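Local coordinates for [Ribosomal protein bS18]-alanine N-acetyltransferase (Escherichia coli O157:H7, PDB 5ISV) that probably acetylates the N-terminal alanine of ribosomal protein bS18, using acetyl-CoA as the acetyl donor, at residues 55-67 with 88-102. Sequence-based numbering, arbitrary orientation. Where two conformers were deposited one is given.
Sequences AITQVVLDEATLF and LIDELEKRGVATLWL
In the beta-alpha-beta unit of this GNAT fold, Ala64 and Thr65 of strand 63-71 lie beside Leu100 and Trp101 of the parallel strand 99-105, while helix 80-94 packs over one face. The pairing starts at the type II' turn from Val60 to Glu63, where Asp62 O accepts Ala98 N at 2.7 Å. Next, Ala64 N donates to Thr99 O and Ala64 O receives Trp101 N; then comes Leu66 N to Trp101 O, 2.8 Å and nearly straight (172°). Beneath the helix, both Leu92 methyls rest on the small Ala64 side chain, CD1 and CD2 each 3.9 Å from CB, and CD2 also meets Val59 CG2. Leu100 chi1 (171°) and chi2 (64°) together bring its CD1 to Ala64 CB. Thr57 lays OG1 against Leu88 CD2 (3.4 Å). On the other face, beta-branched Thr65 suits an extended strand; its OG1, oblique to the Trp101 ring, approaches Trp101 CB at 4.1 Å. That ring's edge meets Ala64 O, CD1 to O 3.4 Å. Gly96, whose positive phi favours glycine, ends the helix in a Schellman motif. Val97 CG2 touches Val59 CG1, and Val97 CG1 lies 3.4 Å from Asp62 O. Such a helical crossover characterises the acetyl-CoA-binding core of GNAT acetyltransferases.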
loop_
_atom_site.group_PDB
_atom_site.type_symbol
_atom_site.label_atom_id
_atom_site.label_comp_id
_atom_site.label_asym_id
_atom_site.label_seq_id
_atom_site.Cartn_x
_atom_site.Cartn_y
_atom_site.Cartn_z
ATOM N N ALA A 55 -3.665 3.745 -3.135
ATOM C CA ALA A 55 -2.720 3.251 -2.089
ATOM C C ALA A 55 -2.568 4.356 -1.062
ATOM O O ALA A 55 -2.249 5.479 -1.361
ATOM C CB ALA A 55 -1.397 2.910 -2.703
ATOM N N ILE A 56 -2.725 3.958 0.209
ATOM C CA ILE A 56 -2.669 4.890 1.369
ATOM C C ILE A 56 -1.411 4.512 2.165
ATOM O O ILE A 56 -1.315 3.384 2.677
ATOM C CB ILE A 56 -3.904 4.700 2.230
ATOM C CG1 ILE A 56 -5.222 4.776 1.513
ATOM C CG2 ILE A 56 -3.890 5.661 3.441
ATOM C CD1 ILE A 56 -5.476 6.084 0.851
ATOM N N THR A 57 -0.499 5.476 2.295
ATOM C CA THR A 57 0.798 5.210 2.926
ATOM C C THR A 57 1.145 6.337 3.870
ATOM O O THR A 57 1.068 7.497 3.497
ATOM C CB THR A 57 1.917 5.096 1.867
ATOM O OG1 THR A 57 1.593 4.053 0.947
ATOM C CG2 THR A 57 3.302 4.784 2.476
ATOM N N GLN A 58 1.533 5.982 5.137
ATOM C CA GLN A 58 1.977 6.984 6.078
ATOM C C GLN A 58 3.496 6.937 6.056
ATOM O O GLN A 58 4.065 5.840 6.078
ATOM C CB GLN A 58 1.453 6.586 7.500
ATOM C CG GLN A 58 1.454 7.659 8.546
ATOM C CD GLN A 58 1.085 7.027 9.893
ATOM O OE1 GLN A 58 -0.082 6.951 10.274
ATOM N NE2 GLN A 58 2.037 6.376 10.455
ATOM N N VAL A 59 4.148 8.091 6.024
ATOM C CA VAL A 59 5.597 8.191 6.113
ATOM C C VAL A 59 5.951 8.921 7.407
ATOM O O VAL A 59 5.561 10.072 7.587
ATOM C CB VAL A 59 6.203 8.962 4.911
ATOM C CG1 VAL A 59 7.723 8.979 5.006
ATOM C CG2 VAL A 59 5.774 8.331 3.579
ATOM N N VAL A 60 6.647 8.211 8.295
ATOM C CA VAL A 60 7.086 8.747 9.602
ATOM C C VAL A 60 8.608 8.703 9.615
ATOM O O VAL A 60 9.204 7.623 9.524
ATOM C CB VAL A 60 6.511 7.891 10.745
ATOM C CG1 VAL A 60 6.951 8.482 12.042
ATOM C CG2 VAL A 60 4.992 7.832 10.706
ATOM N N LEU A 61 9.239 9.871 9.658
ATOM C CA LEU A 61 10.701 9.988 9.450
ATOM C C LEU A 61 11.113 9.308 8.112
ATOM O O LEU A 61 10.535 9.622 7.090
ATOM C CB LEU A 61 11.470 9.456 10.686
ATOM C CG LEU A 61 11.012 10.073 12.007
ATOM C CD1 LEU A 61 11.770 9.416 13.147
ATOM C CD2 LEU A 61 11.275 11.573 12.021
ATOM N N ASP A 62 12.040 8.346 8.106
ATOM C CA ASP A 62 12.490 7.642 6.902
ATOM C C ASP A 62 11.865 6.238 6.771
ATOM O O ASP A 62 12.433 5.373 6.098
ATOM C CB ASP A 62 14.023 7.519 6.886
ATOM C CG ASP A 62 14.565 6.708 8.054
ATOM O OD1 ASP A 62 13.795 6.415 8.984
ATOM O OD2 ASP A 62 15.750 6.346 7.995
ATOM N N GLU A 63 10.702 6.025 7.374
ATOM C CA GLU A 63 9.985 4.762 7.300
ATOM C C GLU A 63 8.555 4.948 6.849
ATOM O O GLU A 63 7.804 5.725 7.414
ATOM C CB GLU A 63 10.015 4.085 8.661
ATOM C CG GLU A 63 11.433 3.772 9.132
ATOM C CD GLU A 63 11.507 3.302 10.562
ATOM O OE1 GLU A 63 10.543 3.482 11.354
ATOM O OE2 GLU A 63 12.570 2.771 10.883
ATOM N N ALA A 64 8.172 4.150 5.865
ATOM C CA ALA A 64 6.836 4.240 5.303
ATOM C C ALA A 64 6.048 2.984 5.620
ATOM O O ALA A 64 6.610 1.896 5.684
ATOM C CB ALA A 64 6.915 4.446 3.792
ATOM N N THR A 65 4.752 3.132 5.876
ATOM C CA THR A 65 3.880 2.028 6.138
ATOM C C THR A 65 2.648 2.130 5.227
ATOM O O THR A 65 1.929 3.124 5.272
ATOM C CB THR A 65 3.442 2.020 7.610
ATOM O OG1 THR A 65 4.612 1.858 8.423
ATOM C CG2 THR A 65 2.524 0.886 7.889
ATOM N N LEU A 66 2.391 1.045 4.494
ATOM C CA LEU A 66 1.209 0.945 3.628
ATOM C C LEU A 66 0.015 0.574 4.525
ATOM O O LEU A 66 -0.008 -0.522 5.132
ATOM C CB LEU A 66 1.427 -0.119 2.552
ATOM C CG LEU A 66 0.306 -0.287 1.528
ATOM C CD1 LEU A 66 0.184 0.911 0.604
ATOM C CD2 LEU A 66 0.548 -1.589 0.767
ATOM N N PHE A 67 -0.937 1.480 4.680
ATOM C CA PHE A 67 -2.126 1.260 5.486
ATOM C C PHE A 67 -3.208 0.512 4.691
ATOM O O PHE A 67 -4.016 -0.195 5.292
ATOM C CB PHE A 67 -2.661 2.564 6.095
ATOM C CG PHE A 67 -2.075 2.860 7.465
ATOM C CD1 PHE A 67 -0.740 3.237 7.598
ATOM C CD2 PHE A 67 -2.843 2.693 8.597
ATOM C CE1 PHE A 67 -0.162 3.450 8.854
ATOM C CE2 PHE A 67 -2.299 2.956 9.856
ATOM C CZ PHE A 67 -0.971 3.346 9.973
ATOM N N LEU A 88 4.879 4.215 -5.973
ATOM C CA LEU A 88 5.118 4.498 -4.544
ATOM C C LEU A 88 6.564 4.236 -4.141
ATOM O O LEU A 88 7.210 5.106 -3.572
ATOM C CB LEU A 88 4.129 3.692 -3.719
ATOM C CG LEU A 88 4.384 3.712 -2.207
ATOM C CD1 LEU A 88 4.228 5.143 -1.679
ATOM C CD2 LEU A 88 3.425 2.753 -1.539
ATOM N N ILE A 89 7.052 3.068 -4.487
ATOM C CA ILE A 89 8.422 2.671 -4.168
ATOM C C ILE A 89 9.433 3.654 -4.764
ATOM O O ILE A 89 10.359 4.115 -4.075
ATOM C CB ILE A 89 8.712 1.224 -4.551
ATOM C CG1 ILE A 89 7.839 0.257 -3.711
ATOM C CG2 ILE A 89 10.220 0.917 -4.477
ATOM C CD1 ILE A 89 7.693 -1.170 -4.194
ATOM N N ASP A 90 9.250 3.986 -6.055
ATOM C CA ASP A 90 10.113 4.953 -6.688
ATOM C C ASP A 90 10.125 6.338 -6.002
ATOM O O ASP A 90 11.188 6.940 -5.796
ATOM C CB ASP A 90 9.797 5.099 -8.194
ATOM C CG ASP A 90 10.975 5.619 -8.948
ATOM O OD1 ASP A 90 12.037 4.959 -8.882
ATOM O OD2 ASP A 90 10.864 6.696 -9.564
ATOM N N GLU A 91 8.939 6.835 -5.663
ATOM C CA GLU A 91 8.831 8.109 -4.985
ATOM C C GLU A 91 9.487 8.048 -3.598
ATOM O O GLU A 91 10.233 8.950 -3.223
ATOM C CB GLU A 91 7.380 8.519 -4.825
ATOM C CG GLU A 91 7.258 9.916 -4.260
ATOM C CD GLU A 91 8.103 10.942 -5.000
ATOM O OE1 GLU A 91 8.008 11.040 -6.252
ATOM O OE2 GLU A 91 8.846 11.673 -4.314
ATOM N N LEU A 92 9.242 6.972 -2.861
ATOM C CA LEU A 92 9.915 6.798 -1.570
ATOM C C LEU A 92 11.437 6.750 -1.690
ATOM O O LEU A 92 12.136 7.397 -0.915
ATOM C CB LEU A 92 9.388 5.581 -0.860
ATOM C CG LEU A 92 7.934 5.526 -0.452
ATOM C CD1 LEU A 92 7.563 4.135 -0.018
ATOM C CD2 LEU A 92 7.559 6.553 0.605
ATOM N N GLU A 93 11.945 6.075 -2.727
ATOM C CA GLU A 93 13.371 6.011 -2.971
ATOM C C GLU A 93 13.930 7.414 -3.258
ATOM O O GLU A 93 14.974 7.803 -2.753
ATOM C CB GLU A 93 13.679 5.020 -4.108
ATOM C CG GLU A 93 15.127 4.552 -4.171
ATOM C CD GLU A 93 16.056 5.475 -4.918
ATOM O OE1 GLU A 93 15.593 6.451 -5.554
ATOM O OE2 GLU A 93 17.266 5.233 -4.875
ATOM N N LYS A 94 13.238 8.193 -4.104
ATOM C CA LYS A 94 13.670 9.571 -4.355
ATOM C C LYS A 94 13.804 10.422 -3.090
ATOM O O LYS A 94 14.651 11.303 -3.010
ATOM C CB LYS A 94 12.710 10.266 -5.346
ATOM C CG LYS A 94 12.879 9.768 -6.776
ATOM C CD LYS A 94 12.108 10.581 -7.813
ATOM C CE LYS A 94 10.866 9.863 -8.293
ATOM N NZ LYS A 94 10.165 10.657 -9.344
ATOM N N ARG A 95 12.948 10.141 -2.111
ATOM C CA ARG A 95 12.904 10.864 -0.832
ATOM C C ARG A 95 13.863 10.300 0.218
ATOM O O ARG A 95 13.935 10.826 1.341
ATOM C CB ARG A 95 11.474 10.848 -0.290
ATOM C CG ARG A 95 10.523 11.734 -1.062
ATOM C CD ARG A 95 9.076 11.419 -0.708
ATOM N NE ARG A 95 8.185 12.246 -1.535
ATOM C CZ ARG A 95 7.280 13.102 -1.086
ATOM N NH1 ARG A 95 7.068 13.276 0.222
ATOM N NH2 ARG A 95 6.579 13.809 -1.969
ATOM N N GLY A 96 14.591 9.240 -0.125
ATOM C CA GLY A 96 15.565 8.658 0.790
ATOM C C GLY A 96 14.946 7.798 1.868
ATOM O O GLY A 96 15.607 7.463 2.844
ATOM N N VAL A 97 13.704 7.366 1.687
ATOM C CA VAL A 97 13.035 6.528 2.690
ATOM C C VAL A 97 13.728 5.174 2.753
ATOM O O VAL A 97 14.104 4.599 1.723
ATOM C CB VAL A 97 11.539 6.380 2.330
ATOM C CG1 VAL A 97 10.843 5.263 3.070
ATOM C CG2 VAL A 97 10.821 7.712 2.535
ATOM N N ALA A 98 13.975 4.698 3.968
ATOM C CA ALA A 98 14.753 3.477 4.174
ATOM C C ALA A 98 13.998 2.184 3.958
ATOM O O ALA A 98 14.555 1.230 3.405
ATOM C CB ALA A 98 15.339 3.487 5.563
ATOM N N THR A 99 12.758 2.117 4.443
ATOM C CA THR A 99 11.955 0.899 4.341
ATOM C C THR A 99 10.517 1.245 4.076
ATOM O O THR A 99 10.082 2.374 4.372
ATOM C CB THR A 99 12.006 0.066 5.645
ATOM O OG1 THR A 99 11.582 0.900 6.731
ATOM C CG2 THR A 99 13.404 -0.471 5.918
ATOM N N LEU A 100 9.826 0.280 3.454
ATOM C CA LEU A 100 8.370 0.274 3.327
ATOM C C LEU A 100 7.851 -1.023 3.984
ATOM O O LEU A 100 8.279 -2.112 3.640
ATOM C CB LEU A 100 7.958 0.353 1.851
ATOM C CG LEU A 100 6.487 0.135 1.530
ATOM C CD1 LEU A 100 5.608 1.228 2.158
ATOM C CD2 LEU A 100 6.286 0.183 0.009
ATOM N N TRP A 101 6.860 -0.876 4.840
ATOM C CA TRP A 101 6.226 -1.976 5.580
ATOM C C TRP A 101 4.769 -2.131 5.161
ATOM O O TRP A 101 4.102 -1.153 4.842
ATOM C CB TRP A 101 6.208 -1.626 7.098
ATOM C CG TRP A 101 7.526 -1.459 7.676
ATOM C CD1 TRP A 101 8.323 -0.343 7.632
ATOM C CD2 TRP A 101 8.263 -2.459 8.376
ATOM N NE1 TRP A 101 9.515 -0.601 8.249
ATOM C CE2 TRP A 101 9.509 -1.900 8.701
ATOM C CE3 TRP A 101 8.004 -3.787 8.737
ATOM C CZ2 TRP A 101 10.474 -2.602 9.438
ATOM C CZ3 TRP A 101 8.990 -4.498 9.465
ATOM C CH2 TRP A 101 10.198 -3.911 9.787
ATOM N N LEU A 102 4.278 -3.344 5.212
ATOM C CA LEU A 102 2.839 -3.612 5.010
ATOM C C LEU A 102 2.423 -4.831 5.785
ATOM O O LEU A 102 3.273 -5.579 6.291
ATOM C CB LEU A 102 2.476 -3.802 3.505
ATOM C CG LEU A 102 3.145 -4.957 2.766
ATOM C CD1 LEU A 102 2.490 -6.321 2.997
ATOM C CD2 LEU A 102 3.136 -4.674 1.255
#